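Local coordinates for putative Lipoprotein (Shewanella oneidensis, PDB 3U24) that is of unknown function but binds zinc and calcium ions and contains a zinc site resembling that of metallopeptidases, consistent with a hydrolytic role, at residues K325-L330 / H408-G413; Q129-N134 / D187-Q192; Y94-N99 / S426-L431; A494-E499 / A505-K510. All coordinates share one frame; numbering follows the deposited sequence. Where two conformers were deposited one is given.

Contact 1: K325-L330 / H408-G413; sequences KQIPEL and HEAIPG. With ZN (zinc ion), chain F.
No flat side chain takes part where I327 and L330 meet A410 and I411; the imidazole belonging to this contact is that of H408, at the end of helix 401-409, just before the loop 410-413. Zinc sits 1.9 Å from H408 NE2, E446 takes ND1 through a hydrogen bond, and the H414 ring meets the H408 ring with the planes about perpendicular. H408 CG lies anti to the backbone N (chi1 177°), which directs the ring to the metal. Residues 408-414 read HEAIPGH, reminiscent of the HEXXH signature with wider spacing and consistent with the Peptidase_MA clan: H408, H414 and E439 hold the zinc. A water 2.1 Å from the zinc also donates to E409, 2.6 Å from OE2, in what resembles the position held by the acidic residue in HEXXH enzymes. The E409 chain is bent at chi2 to get there. Behind this first shell the side chains that meet are all aliphatic. I411 CG2 presses against L330 CB at 3.6 Å, while I411 CD1 reaches I327 CG2 at 3.8 Å, the two isoleucines crossing at about a right angle. L330 CD1 also lies 3.7 Å from the backbone oxygen I411 O. A looser touch joins I327 CD1 to A410 CB at 4.4 Å, and a cis peptide before P412 turns the chain toward helix 414-423.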
loop_
_atom_site.group_PDB
_atom_site.type_symbol
_atom_site.label_atom_id
_atom_site.label_comp_id
_atom_site.label_asym_id
_atom_site.label_seq_id
_atom_site.Cartn_x
_atom_site.Cartn_y
_atom_site.Cartn_z
ATOM N N LYS A 325 7.590 11.832 22.743
ATOM C CA LYS A 325 8.168 13.160 22.951
ATOM C C LYS A 325 8.173 13.987 21.635
ATOM O O LYS A 325 7.879 15.209 21.637
ATOM C CB LYS A 325 9.580 12.980 23.529
ATOM C CG LYS A 325 10.396 14.232 23.794
ATOM C CD LYS A 325 11.777 13.872 24.351
ATOM C CE LYS A 325 12.659 15.114 24.529
ATOM N NZ LYS A 325 12.991 15.758 23.217
ATOM N N GLN A 326 8.420 13.316 20.510
ATOM C CA GLN A 326 8.590 14.014 19.218
ATOM C C GLN A 326 7.282 14.559 18.655
ATOM O O GLN A 326 7.265 15.645 18.082
ATOM C CB GLN A 326 9.267 13.133 18.167
ATOM C CG GLN A 326 10.762 13.080 18.361
ATOM C CD GLN A 326 11.481 12.336 17.268
ATOM O OE1 GLN A 326 10.930 12.099 16.180
ATOM N NE2 GLN A 326 12.722 11.950 17.546
ATOM N N ILE A 327 6.193 13.832 18.844
ATOM C CA ILE A 327 4.965 14.243 18.220
ATOM C C ILE A 327 4.545 15.666 18.655
ATOM O O ILE A 327 4.257 16.498 17.774
ATOM C CB ILE A 327 3.877 13.160 18.353
ATOM C CG1 ILE A 327 4.287 11.973 17.484
ATOM C CG2 ILE A 327 2.525 13.689 17.856
ATOM C CD1 ILE A 327 3.462 10.738 17.706
ATOM N N PRO A 328 4.548 15.965 19.981
ATOM C CA PRO A 328 4.230 17.334 20.360
ATOM C C PRO A 328 5.245 18.353 19.887
ATOM O O PRO A 328 4.896 19.513 19.757
ATOM C CB PRO A 328 4.163 17.305 21.909
ATOM C CG PRO A 328 4.107 15.849 22.308
ATOM C CD PRO A 328 4.178 15.006 21.031
ATOM N N GLU A 329 6.482 17.942 19.642
ATOM C CA GLU A 329 7.473 18.860 19.078
ATOM C C GLU A 329 7.140 19.218 17.613
ATOM O O GLU A 329 7.326 20.344 17.175
ATOM C CB GLU A 329 8.899 18.298 19.179
ATOM C CG GLU A 329 9.498 18.330 20.600
ATOM C CD GLU A 329 10.832 17.558 20.747
ATOM O OE1 GLU A 329 11.235 16.769 19.836
ATOM O OE2 GLU A 329 11.489 17.736 21.809
ATOM N N LEU A 330 6.657 18.249 16.865
ATOM C CA LEU A 330 6.244 18.485 15.485
ATOM C C LEU A 330 4.985 19.367 15.460
ATOM O O LEU A 330 4.893 20.265 14.611
ATOM C CB LEU A 330 5.988 17.144 14.736
ATOM C CG LEU A 330 7.226 16.204 14.585
ATOM C CD1 LEU A 330 6.805 14.868 14.018
ATOM C CD2 LEU A 330 8.309 16.840 13.708
ATOM N N HIS A 408 6.370 11.811 8.384
ATOM C CA HIS A 408 5.695 11.037 7.350
ATOM C C HIS A 408 4.450 10.408 7.912
ATOM O O HIS A 408 3.391 10.454 7.304
ATOM C CB HIS A 408 6.630 9.945 6.785
ATOM C CG HIS A 408 6.002 9.021 5.751
ATOM N ND1 HIS A 408 6.328 9.065 4.455
ATOM C CD2 HIS A 408 5.035 8.003 5.867
ATOM C CE1 HIS A 408 5.589 8.116 3.751
ATOM N NE2 HIS A 408 4.813 7.473 4.603
ATOM N N GLU A 409 4.576 9.781 9.063
ATOM C CA GLU A 409 3.488 8.962 9.609
ATOM C C GLU A 409 2.458 9.737 10.398
ATOM O O GLU A 409 1.292 9.409 10.382
ATOM C CB GLU A 409 4.060 7.851 10.520
ATOM C CG GLU A 409 4.832 6.801 9.762
ATOM C CD GLU A 409 3.945 6.006 8.843
ATOM O OE1 GLU A 409 2.728 5.963 9.129
ATOM O OE2 GLU A 409 4.445 5.425 7.851
ATOM N N ALA A 410 2.877 10.804 11.057
ATOM C CA ALA A 410 2.030 11.463 12.033
ATOM C C ALA A 410 1.760 12.926 11.673
ATOM O O ALA A 410 0.659 13.274 11.256
ATOM C CB ALA A 410 2.639 11.340 13.438
ATOM N N ILE A 411 2.736 13.800 11.835
ATOM C CA ILE A 411 2.438 15.212 11.724
ATOM C C ILE A 411 3.462 15.947 10.899
ATOM O O ILE A 411 4.617 15.935 11.244
ATOM C CB ILE A 411 2.296 15.810 13.146
ATOM C CG1 ILE A 411 0.820 15.634 13.559
ATOM C CG2 ILE A 411 2.737 17.277 13.164
ATOM C CD1 ILE A 411 0.572 15.330 15.006
ATOM N N PRO A 412 3.049 16.567 9.775
ATOM C CA PRO A 412 1.744 16.689 9.199
ATOM C C PRO A 412 1.465 15.677 8.070
ATOM O O PRO A 412 0.700 15.982 7.138
ATOM C CB PRO A 412 1.782 18.090 8.639
ATOM C CG PRO A 412 3.152 18.207 8.101
ATOM C CD PRO A 412 4.010 17.445 9.087
ATOM N N GLY A 413 2.043 14.477 8.178
ATOM C CA GLY A 413 1.817 13.415 7.187
ATOM C C GLY A 413 0.517 12.610 7.322
ATOM O O GLY A 413 -0.616 13.183 7.373
HETATM ZN ZN ZN F . 3.428 6.306 4.093
HETATM O O HOH W 1 3.793 4.660 5.406
#

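Contact 2: Q129-N134 / D187-Q192; sequences QIINEN and DDLLKQ. With ZN (zinc ion), chain B.
I131 and L189 reach each other through different first torsions. In I131, CG1 stands anti to the carbonyl carbon (chi1 -66°) and runs out extended to CD1; in L189, CG is anti to the backbone N (chi1 175°), which presents both methyls of its fork to that one carbon. I131 CD1 lies 4.0 Å from L189 CD1 and 4.2 Å from L189 CD2, the two side chains crossing at about a right angle. One turn further along helix 187-195, Q192 stretches out beyond CG and brings its amide nitrogen to the other branch of the isoleucine, with NE2 4.0 Å from I131 CG2. The contact thus joins the last turn of helix 124-131 to the first turns of helix 187-195, with V145 of helix 138-148 packing on I131 as well. R141 bonds the carbonyl of I131, where the helix gives way to loop. In that loop, E133 turns to the other side and binds zinc through OE2 at 2.1 Å, sharing the metal with H50. Its OE1 accepts from the zinc-bound water 2 at 2.9 Å, which would limit the carboxylate's rotation. Across the contact itself, a methyl-on-methyl touch and an amide resting on a methyl give sparse, undirected packing, while the directional bonds lie outside it, at the metal and at the carbonyl of I131.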
loop_
_atom_site.group_PDB
_atom_site.type_symbol
_atom_site.label_atom_id
_atom_site.label_comp_id
_atom_site.label_asym_id
_atom_site.label_seq_id
_atom_site.Cartn_x
_atom_site.Cartn_y
_atom_site.Cartn_z
ATOM N N GLN A 129 -10.510 -13.818 7.737
ATOM C CA GLN A 129 -11.297 -12.628 8.061
ATOM C C GLN A 129 -12.543 -12.967 8.850
ATOM O O GLN A 129 -12.981 -12.151 9.642
ATOM C CB GLN A 129 -11.821 -11.869 6.844
ATOM C CG GLN A 129 -10.781 -11.251 5.952
ATOM C CD GLN A 129 -10.055 -10.058 6.557
ATOM O OE1 GLN A 129 -10.662 -9.056 6.962
ATOM N NE2 GLN A 129 -8.735 -10.143 6.559
ATOM N N ILE A 130 -13.185 -14.091 8.568
ATOM C CA ILE A 130 -14.386 -14.458 9.322
ATOM C C ILE A 130 -13.969 -14.907 10.731
ATOM O O ILE A 130 -14.468 -14.397 11.713
ATOM C CB ILE A 130 -15.186 -15.552 8.612
ATOM C CG1 ILE A 130 -15.814 -14.998 7.310
ATOM C CG2 ILE A 130 -16.276 -16.079 9.517
ATOM C CD1 ILE A 130 -16.089 -16.020 6.198
ATOM N N ILE A 131 -12.997 -15.812 10.808
ATOM C CA ILE A 131 -12.660 -16.506 12.042
ATOM C C ILE A 131 -11.999 -15.584 13.069
ATOM O O ILE A 131 -12.305 -15.635 14.264
ATOM C CB ILE A 131 -11.708 -17.702 11.739
ATOM C CG1 ILE A 131 -12.444 -18.775 10.903
ATOM C CG2 ILE A 131 -11.156 -18.332 13.038
ATOM C CD1 ILE A 131 -11.519 -19.787 10.213
ATOM N N ASN A 132 -11.125 -14.719 12.588
ATOM C CA ASN A 132 -10.289 -13.929 13.459
ATOM C C ASN A 132 -10.947 -12.688 14.098
ATOM O O ASN A 132 -10.284 -12.000 14.842
ATOM C CB ASN A 132 -8.965 -13.594 12.756
ATOM C CG ASN A 132 -8.132 -14.835 12.472
ATOM O OD1 ASN A 132 -8.364 -15.896 13.025
ATOM N ND2 ASN A 132 -7.150 -14.697 11.616
ATOM N N GLU A 133 -12.237 -12.467 13.885
ATOM C CA GLU A 133 -13.037 -11.515 14.688
ATOM C C GLU A 133 -13.559 -12.134 15.979
ATOM O O GLU A 133 -14.727 -12.625 16.082
ATOM C CB GLU A 133 -14.201 -11.006 13.911
ATOM C CG GLU A 133 -13.727 -10.369 12.662
ATOM C CD GLU A 133 -14.809 -9.609 11.973
ATOM O OE1 GLU A 133 -16.010 -9.926 12.156
ATOM O OE2 GLU A 133 -14.412 -8.684 11.224
ATOM N N ASN A 134 -12.691 -12.071 16.982
ATOM C CA ASN A 134 -12.978 -12.703 18.252
ATOM C C ASN A 134 -14.060 -11.962 19.053
ATOM O O ASN A 134 -14.528 -12.472 20.073
ATOM C CB ASN A 134 -11.671 -12.963 19.043
ATOM C CG ASN A 134 -10.948 -11.681 19.451
ATOM O OD1 ASN A 134 -11.433 -10.556 19.198
ATOM N ND2 ASN A 134 -9.772 -11.842 20.099
ATOM N N ASP A 187 -6.219 -27.669 13.858
ATOM C CA ASP A 187 -6.711 -28.374 15.064
ATOM C C ASP A 187 -7.438 -27.398 15.993
ATOM O O ASP A 187 -8.459 -27.759 16.580
ATOM C CB ASP A 187 -5.559 -29.042 15.850
ATOM C CG ASP A 187 -5.230 -30.477 15.374
ATOM O OD1 ASP A 187 -6.021 -31.108 14.617
ATOM O OD2 ASP A 187 -4.160 -30.999 15.795
ATOM N N ASP A 188 -6.900 -26.189 16.134
ATOM C CA ASP A 188 -7.542 -25.146 16.919
ATOM C C ASP A 188 -8.957 -24.736 16.407
ATOM O O ASP A 188 -9.870 -24.529 17.203
ATOM C CB ASP A 188 -6.632 -23.925 17.018
ATOM C CG ASP A 188 -5.386 -24.161 17.919
ATOM O OD1 ASP A 188 -5.296 -25.170 18.698
ATOM O OD2 ASP A 188 -4.459 -23.304 17.834
ATOM N N LEU A 189 -9.158 -24.677 15.093
ATOM C CA LEU A 189 -10.494 -24.398 14.570
ATOM C C LEU A 189 -11.432 -25.570 14.907
ATOM O O LEU A 189 -12.569 -25.371 15.333
ATOM C CB LEU A 189 -10.443 -24.132 13.071
ATOM C CG LEU A 189 -11.759 -23.933 12.325
ATOM C CD1 LEU A 189 -12.475 -22.674 12.842
ATOM C CD2 LEU A 189 -11.484 -23.895 10.816
ATOM N N LEU A 190 -10.944 -26.792 14.784
ATOM C CA LEU A 190 -11.771 -27.941 15.151
ATOM C C LEU A 190 -12.206 -27.924 16.633
ATOM O O LEU A 190 -13.359 -28.257 16.948
ATOM C CB LEU A 190 -11.096 -29.255 14.814
ATOM C CG LEU A 190 -10.852 -29.506 13.329
ATOM C CD1 LEU A 190 -10.055 -30.817 13.170
ATOM C CD2 LEU A 190 -12.180 -29.566 12.579
ATOM N N LYS A 191 -11.305 -27.512 17.512
ATOM C CA LYS A 191 -11.600 -27.415 18.924
ATOM C C LYS A 191 -12.659 -26.340 19.169
ATOM O O LYS A 191 -13.624 -26.585 19.900
ATOM C CB LYS A 191 -10.313 -27.158 19.741
ATOM C CG LYS A 191 -10.483 -26.910 21.253
ATOM C CD LYS A 191 -9.159 -26.562 21.983
ATOM C CE LYS A 191 -8.047 -27.631 21.812
ATOM N NZ LYS A 191 -6.710 -27.338 22.452
ATOM N N GLN A 192 -12.505 -25.166 18.563
ATOM C CA GLN A 192 -13.545 -24.133 18.665
ATOM C C GLN A 192 -14.909 -24.683 18.239
ATOM O O GLN A 192 -15.906 -24.436 18.899
ATOM C CB GLN A 192 -13.251 -22.916 17.793
ATOM C CG GLN A 192 -12.106 -22.051 18.247
ATOM C CD GLN A 192 -12.231 -20.609 17.711
ATOM O OE1 GLN A 192 -12.742 -19.727 18.404
ATOM N NE2 GLN A 192 -11.821 -20.397 16.457
HETATM ZN ZN ZN B . -16.068 -7.605 10.403
HETATM O O HOH W 2 -17.840 -7.737 11.816
HETATM O O HOH W 3 -14.696 -7.936 9.063
HETATM O O HOH W 4 -17.354 -5.680 11.247
#

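Contact 3: Y94-N99 / S426-L431; sequences YHLIDN and SLVKSL. With ZN (zinc ion), chain C.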
loop_
_atom_site.group_PDB
_atom_site.type_symbol
_atom_site.label_atom_id
_atom_site.label_comp_id
_atom_site.label_asym_id
_atom_site.label_seq_id
_atom_site.Cartn_x
_atom_site.Cartn_y
_atom_site.Cartn_z
ATOM N N TYR A 94 -17.643 9.900 -8.887
ATOM C CA TYR A 94 -17.964 9.529 -10.248
ATOM C C TYR A 94 -16.704 8.957 -10.902
ATOM O O TYR A 94 -16.737 7.860 -11.452
ATOM C CB TYR A 94 -18.483 10.742 -11.054
ATOM C CG TYR A 94 -18.843 10.446 -12.488
ATOM C CD1 TYR A 94 -17.872 10.211 -13.436
ATOM C CD2 TYR A 94 -20.172 10.422 -12.903
ATOM C CE1 TYR A 94 -18.208 9.931 -14.749
ATOM C CE2 TYR A 94 -20.503 10.178 -14.219
ATOM C CZ TYR A 94 -19.510 9.917 -15.131
ATOM O OH TYR A 94 -19.827 9.655 -16.448
ATOM N N HIS A 95 -15.601 9.701 -10.818
ATOM C CA HIS A 95 -14.381 9.287 -11.467
ATOM C C HIS A 95 -13.743 8.041 -10.864
ATOM O O HIS A 95 -13.238 7.169 -11.591
ATOM C CB HIS A 95 -13.408 10.457 -11.568
ATOM C CG HIS A 95 -13.824 11.460 -12.572
ATOM N ND1 HIS A 95 -14.753 12.440 -12.302
ATOM C CD2 HIS A 95 -13.492 11.590 -13.903
ATOM C CE1 HIS A 95 -14.944 13.176 -13.406
ATOM N NE2 HIS A 95 -14.156 12.672 -14.380
ATOM N N LEU A 96 -13.763 7.932 -9.548
ATOM C CA LEU A 96 -13.272 6.751 -8.892
ATOM C C LEU A 96 -14.086 5.525 -9.316
ATOM O O LEU A 96 -13.503 4.496 -9.607
ATOM C CB LEU A 96 -13.317 6.930 -7.390
ATOM C CG LEU A 96 -12.318 7.914 -6.769
ATOM C CD1 LEU A 96 -12.602 7.934 -5.245
ATOM C CD2 LEU A 96 -10.841 7.590 -7.089
ATOM N N ILE A 97 -15.411 5.639 -9.393
ATOM C CA ILE A 97 -16.223 4.553 -9.872
ATOM C C ILE A 97 -15.923 4.199 -11.341
ATOM O O ILE A 97 -15.722 3.017 -11.684
ATOM C CB ILE A 97 -17.736 4.834 -9.661
ATOM C CG1 ILE A 97 -18.081 4.776 -8.158
ATOM C CG2 ILE A 97 -18.581 3.846 -10.426
ATOM C CD1 ILE A 97 -19.454 5.364 -7.817
ATOM N N ASP A 98 -15.877 5.202 -12.215
ATOM C CA ASP A 98 -15.605 4.962 -13.627
ATOM C C ASP A 98 -14.272 4.203 -13.840
ATOM O O ASP A 98 -14.212 3.191 -14.549
ATOM C CB ASP A 98 -15.548 6.283 -14.348
ATOM C CG ASP A 98 -15.736 6.155 -15.837
ATOM O OD1 ASP A 98 -16.420 5.237 -16.311
ATOM O OD2 ASP A 98 -15.223 7.012 -16.548
ATOM N N ASN A 99 -13.223 4.709 -13.216
ATOM C CA ASN A 99 -11.928 4.103 -13.260
ATOM C C ASN A 99 -11.899 2.675 -12.663
ATOM O O ASN A 99 -11.285 1.790 -13.231
ATOM C CB ASN A 99 -10.898 4.971 -12.506
ATOM C CG ASN A 99 -9.486 4.453 -12.690
ATOM O OD1 ASN A 99 -8.969 4.473 -13.794
ATOM N ND2 ASN A 99 -8.888 3.941 -11.633
ATOM N N SER A 426 -16.676 10.133 2.016
ATOM C CA SER A 426 -17.666 9.385 1.277
ATOM C C SER A 426 -17.294 7.927 1.307
ATOM O O SER A 426 -16.108 7.578 1.386
ATOM C CB SER A 426 -17.772 9.864 -0.168
ATOM O OG SER A 426 -16.770 9.279 -0.956
ATOM N N LEU A 427 -18.307 7.076 1.238
ATOM C CA LEU A 427 -18.084 5.639 1.215
ATOM C C LEU A 427 -17.177 5.257 0.049
ATOM O O LEU A 427 -16.212 4.564 0.235
ATOM C CB LEU A 427 -19.430 4.894 1.173
ATOM C CG LEU A 427 -19.449 3.395 1.563
ATOM C CD1 LEU A 427 -18.661 3.086 2.838
ATOM C CD2 LEU A 427 -20.896 2.910 1.716
ATOM N N VAL A 428 -17.444 5.773 -1.151
ATOM C CA VAL A 428 -16.599 5.503 -2.312
ATOM C C VAL A 428 -15.112 5.861 -2.126
ATOM O O VAL A 428 -14.253 5.067 -2.467
ATOM C CB VAL A 428 -17.184 6.149 -3.580
ATOM C CG1 VAL A 428 -16.228 6.025 -4.763
ATOM C CG2 VAL A 428 -18.526 5.488 -3.893
ATOM N N LYS A 429 -14.813 7.037 -1.585
ATOM C CA LYS A 429 -13.430 7.417 -1.327
ATOM C C LYS A 429 -12.809 6.556 -0.265
ATOM O O LYS A 429 -11.628 6.255 -0.351
ATOM C CB LYS A 429 -13.289 8.873 -0.885
ATOM C CG LYS A 429 -13.708 9.892 -1.920
ATOM C CD LYS A 429 -13.184 11.285 -1.569
ATOM C CE LYS A 429 -13.806 11.838 -0.301
ATOM N NZ LYS A 429 -13.921 13.308 -0.428
ATOM N N SER A 430 -13.576 6.178 0.750
ATOM C CA SER A 430 -13.036 5.339 1.811
ATOM C C SER A 430 -12.666 3.964 1.257
ATOM O O SER A 430 -11.624 3.469 1.559
ATOM C CB SER A 430 -14.016 5.214 2.979
ATOM O OG SER A 430 -14.169 6.469 3.612
ATOM N N LEU A 431 -13.487 3.403 0.372
ATOM C CA LEU A 431 -13.212 2.098 -0.216
ATOM C C LEU A 431 -12.202 2.125 -1.346
ATOM O O LEU A 431 -11.405 1.205 -1.483
ATOM C CB LEU A 431 -14.510 1.485 -0.729
ATOM C CG LEU A 431 -15.614 1.224 0.295
ATOM C CD1 LEU A 431 -16.935 0.825 -0.389
ATOM C CD2 LEU A 431 -15.183 0.165 1.291
HETATM ZN ZN ZN C . -14.163 13.317 -16.257
HETATM O O HOH W 5 -15.101 15.666 -16.434
#
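V428 sits against L96 and I97 where two helices pack at a 50° crossing, the long helix 88-111 against the short helix 427-432, their local axes 9.9 Å apart. The dense part is this valine. Its CG1 lies 4.0 Å from L96 CB and also faces I97 CG1, while CG2 meets I97 CD1 at 4.0 Å; valine and isoleucine cross at about a right angle. CG1, anti to the backbone N (chi1 173°), serves both residues, leaving CG2 to I97. L96 CD1 extends past the valine onto the aliphatic base of K429, 4.0 Å from CG. F32 of helix 25-39 and L78 of helix 61-79 pack on I97, so this side is deep in the helical body. In the conformer described, K429 then bends away at chi3 and chi4, and its NZ bonds the carbonyls of Y558 and S424. S426 is the N-cap of the short helix: its OG accepts from K429 N at 3.0 Å, nearly straight at 168°, and also bonds D93, tying the helix start to helix 88-111. The looser side is the far face of helix 88-111, where partly exposed H95 touches no residue of 426-431. T91 O fixes the H95 ring through ND1, Y94 CD1 lies above one face, toward its rim, and NE2 binds a zinc ion at 2.0 Å.

Contact 4: A494-E499 / A505-K510; sequences ALMMDE and AEAEGK. With CA (calcium ion), chain T.
Segments 494-499 and 505-510 run roughly antiparallel, 148° between their directions with local axes 8.9 Å apart, as the two arms of a helical hairpin, and come as near as 5.5 Å between the CA atoms of M496 and A507. The small A507 permits this approach. Its CB lies 3.7 Å from M496 CB and 3.9 Å from M497 CG, touching the bases of two successive selenomethionines rather than their ends. M496 places CG anti to the carbonyl carbon (chi1 -68°), then folds at chi2 and chi3 so that CE arrives 3.9 Å from K510 NZ, the two chains crossing at about a right angle. That is a van der Waals touch; the ammonium of K510 bonds N475. On the outer side of the first arm, D498 holds a calcium ion through OD1 at 2.3 Å, with three waters completing the ligands found. Its OD2 stays at 3.2 Å, so the carboxylate binds the metal through one oxygen. The first arm has a wider pi-type turn at 495-499, and the backbones of M496 and Q502 bond across the connection. Helix 459-485 packs alongside the hairpin, with C474 and N475 on M496 and I477 and L478 on L495, while K271 and K299 form salt bridges with E499 from the helices 260-289 and 298-309.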
loop_
_atom_site.group_PDB
_atom_site.type_symbol
_atom_site.label_atom_id
_atom_site.label_comp_id
_atom_site.label_asym_id
_atom_site.label_seq_id
_atom_site.Cartn_x
_atom_site.Cartn_y
_atom_site.Cartn_z
ATOM N N ALA A 494 22.405 -3.661 -7.360
ATOM C CA ALA A 494 23.427 -2.608 -7.439
ATOM C C ALA A 494 22.744 -1.229 -7.409
ATOM O O ALA A 494 23.231 -0.338 -6.757
ATOM C CB ALA A 494 24.336 -2.791 -8.694
ATOM N N LEU A 495 21.574 -1.070 -8.053
ATOM C CA LEU A 495 20.785 0.161 -7.892
ATOM C C LEU A 495 20.469 0.451 -6.405
ATOM O O LEU A 495 20.747 1.532 -5.867
ATOM C CB LEU A 495 19.473 0.055 -8.669
ATOM C CG LEU A 495 18.472 1.239 -8.681
ATOM C CD1 LEU A 495 18.993 2.352 -9.616
ATOM C CD2 LEU A 495 17.066 0.755 -9.107
HETATM N N MSE A 496 19.879 -0.527 -5.736
HETATM C CA MSE A 496 19.395 -0.281 -4.406
HETATM C C MSE A 496 20.576 -0.064 -3.453
HETATM O O MSE A 496 20.509 0.754 -2.557
HETATM C CB MSE A 496 18.465 -1.405 -3.914
HETATM C CG MSE A 496 17.073 -1.578 -4.618
HETATM SE SE MSE A 496 16.071 0.045 -5.208
HETATM C CE MSE A 496 15.547 0.747 -3.470
HETATM N N MSE A 497 21.684 -0.749 -3.661
HETATM C CA MSE A 497 22.799 -0.660 -2.702
HETATM C C MSE A 497 23.762 0.464 -3.051
HETATM O O MSE A 497 24.180 1.195 -2.177
HETATM C CB MSE A 497 23.555 -1.980 -2.632
HETATM C CG MSE A 497 22.738 -3.148 -2.086
HETATM SE SE MSE A 497 23.867 -4.771 -1.718
HETATM C CE MSE A 497 25.354 -3.908 -0.799
ATOM N N ASP A 498 24.112 0.600 -4.324
ATOM C CA ASP A 498 25.141 1.566 -4.739
ATOM C C ASP A 498 24.588 2.972 -5.017
ATOM O O ASP A 498 25.291 3.954 -4.800
ATOM C CB ASP A 498 25.875 1.066 -5.982
ATOM C CG ASP A 498 26.572 -0.276 -5.755
ATOM O OD1 ASP A 498 26.841 -0.671 -4.592
ATOM O OD2 ASP A 498 26.867 -0.948 -6.755
ATOM N N GLU A 499 23.353 3.064 -5.505
ATOM C CA GLU A 499 22.742 4.360 -5.843
ATOM C C GLU A 499 21.902 4.879 -4.682
ATOM O O GLU A 499 21.928 6.059 -4.427
ATOM C CB GLU A 499 21.897 4.290 -7.127
ATOM C CG GLU A 499 22.642 3.796 -8.376
ATOM C CD GLU A 499 23.838 4.666 -8.772
ATOM O OE1 GLU A 499 23.733 5.909 -8.742
ATOM O OE2 GLU A 499 24.903 4.111 -9.116
ATOM N N ALA A 505 19.913 -7.073 2.488
ATOM C CA ALA A 505 18.643 -7.687 2.760
ATOM C C ALA A 505 17.502 -6.787 2.231
ATOM O O ALA A 505 16.524 -7.282 1.676
ATOM C CB ALA A 505 18.494 -7.957 4.262
ATOM N N GLU A 506 17.630 -5.471 2.410
ATOM C CA GLU A 506 16.611 -4.555 1.936
ATOM C C GLU A 506 16.544 -4.638 0.391
ATOM O O GLU A 506 15.454 -4.725 -0.208
ATOM C CB GLU A 506 16.842 -3.130 2.447
ATOM N N ALA A 507 17.702 -4.710 -0.249
ATOM C CA ALA A 507 17.756 -4.742 -1.696
ATOM C C ALA A 507 17.083 -6.001 -2.211
ATOM O O ALA A 507 16.233 -5.933 -3.124
ATOM C CB ALA A 507 19.178 -4.639 -2.185
ATOM N N GLU A 508 17.436 -7.127 -1.612
ATOM C CA GLU A 508 16.886 -8.417 -2.008
ATOM C C GLU A 508 15.362 -8.421 -1.831
ATOM O O GLU A 508 14.655 -8.922 -2.692
ATOM C CB GLU A 508 17.486 -9.583 -1.205
ATOM C CG GLU A 508 18.680 -10.321 -1.809
ATOM C CD GLU A 508 19.253 -11.425 -0.864
ATOM O OE1 GLU A 508 18.671 -11.659 0.241
ATOM O OE2 GLU A 508 20.290 -12.065 -1.204
ATOM N N GLY A 509 14.880 -7.925 -0.706
ATOM C CA GLY A 509 13.461 -7.803 -0.450
ATOM C C GLY A 509 12.758 -6.976 -1.528
ATOM O O GLY A 509 11.661 -7.325 -1.988
ATOM N N LYS A 510 13.405 -5.901 -1.958
ATOM C CA LYS A 510 12.858 -5.057 -3.001
ATOM C C LYS A 510 12.799 -5.738 -4.359
ATOM O O LYS A 510 11.794 -5.638 -5.059
ATOM C CB LYS A 510 13.641 -3.767 -3.099
ATOM C CG LYS A 510 13.301 -2.766 -2.023
ATOM C CD LYS A 510 11.964 -2.079 -2.290
ATOM C CE LYS A 510 11.626 -1.125 -1.142
ATOM N NZ LYS A 510 12.564 0.046 -1.094
HETATM CA CA CA T . 27.844 -2.747 -4.359
HETATM O O HOH W 6 28.572 -2.700 -6.746
HETATM O O HOH W 7 29.730 -1.577 -4.610
HETATM O O HOH W 8 26.336 -4.514 -5.523
#

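Contacts 1 and 3 are buried and meet mainly through side-chain carbons; contacts 2 and 4, only partly buried, each add one polar nitrogen (the Q192 amide, the K510 ammonium) resting on a methyl. Each has a metal ligand within one or two residues of a touching one, but the sites differ: contact 1 backs the zinc held by two histidines and a glutamate, contact 2 borders a two-residue zinc site with several waters, and in contacts 3 and 4 a single residue holds zinc and calcium respectively. No helix is shared between contacts. Contact 3 encloses contacts 1 and 2 in its loop, whereas contact 4 is a local hairpin, about 36 Å from contact 3 between centres.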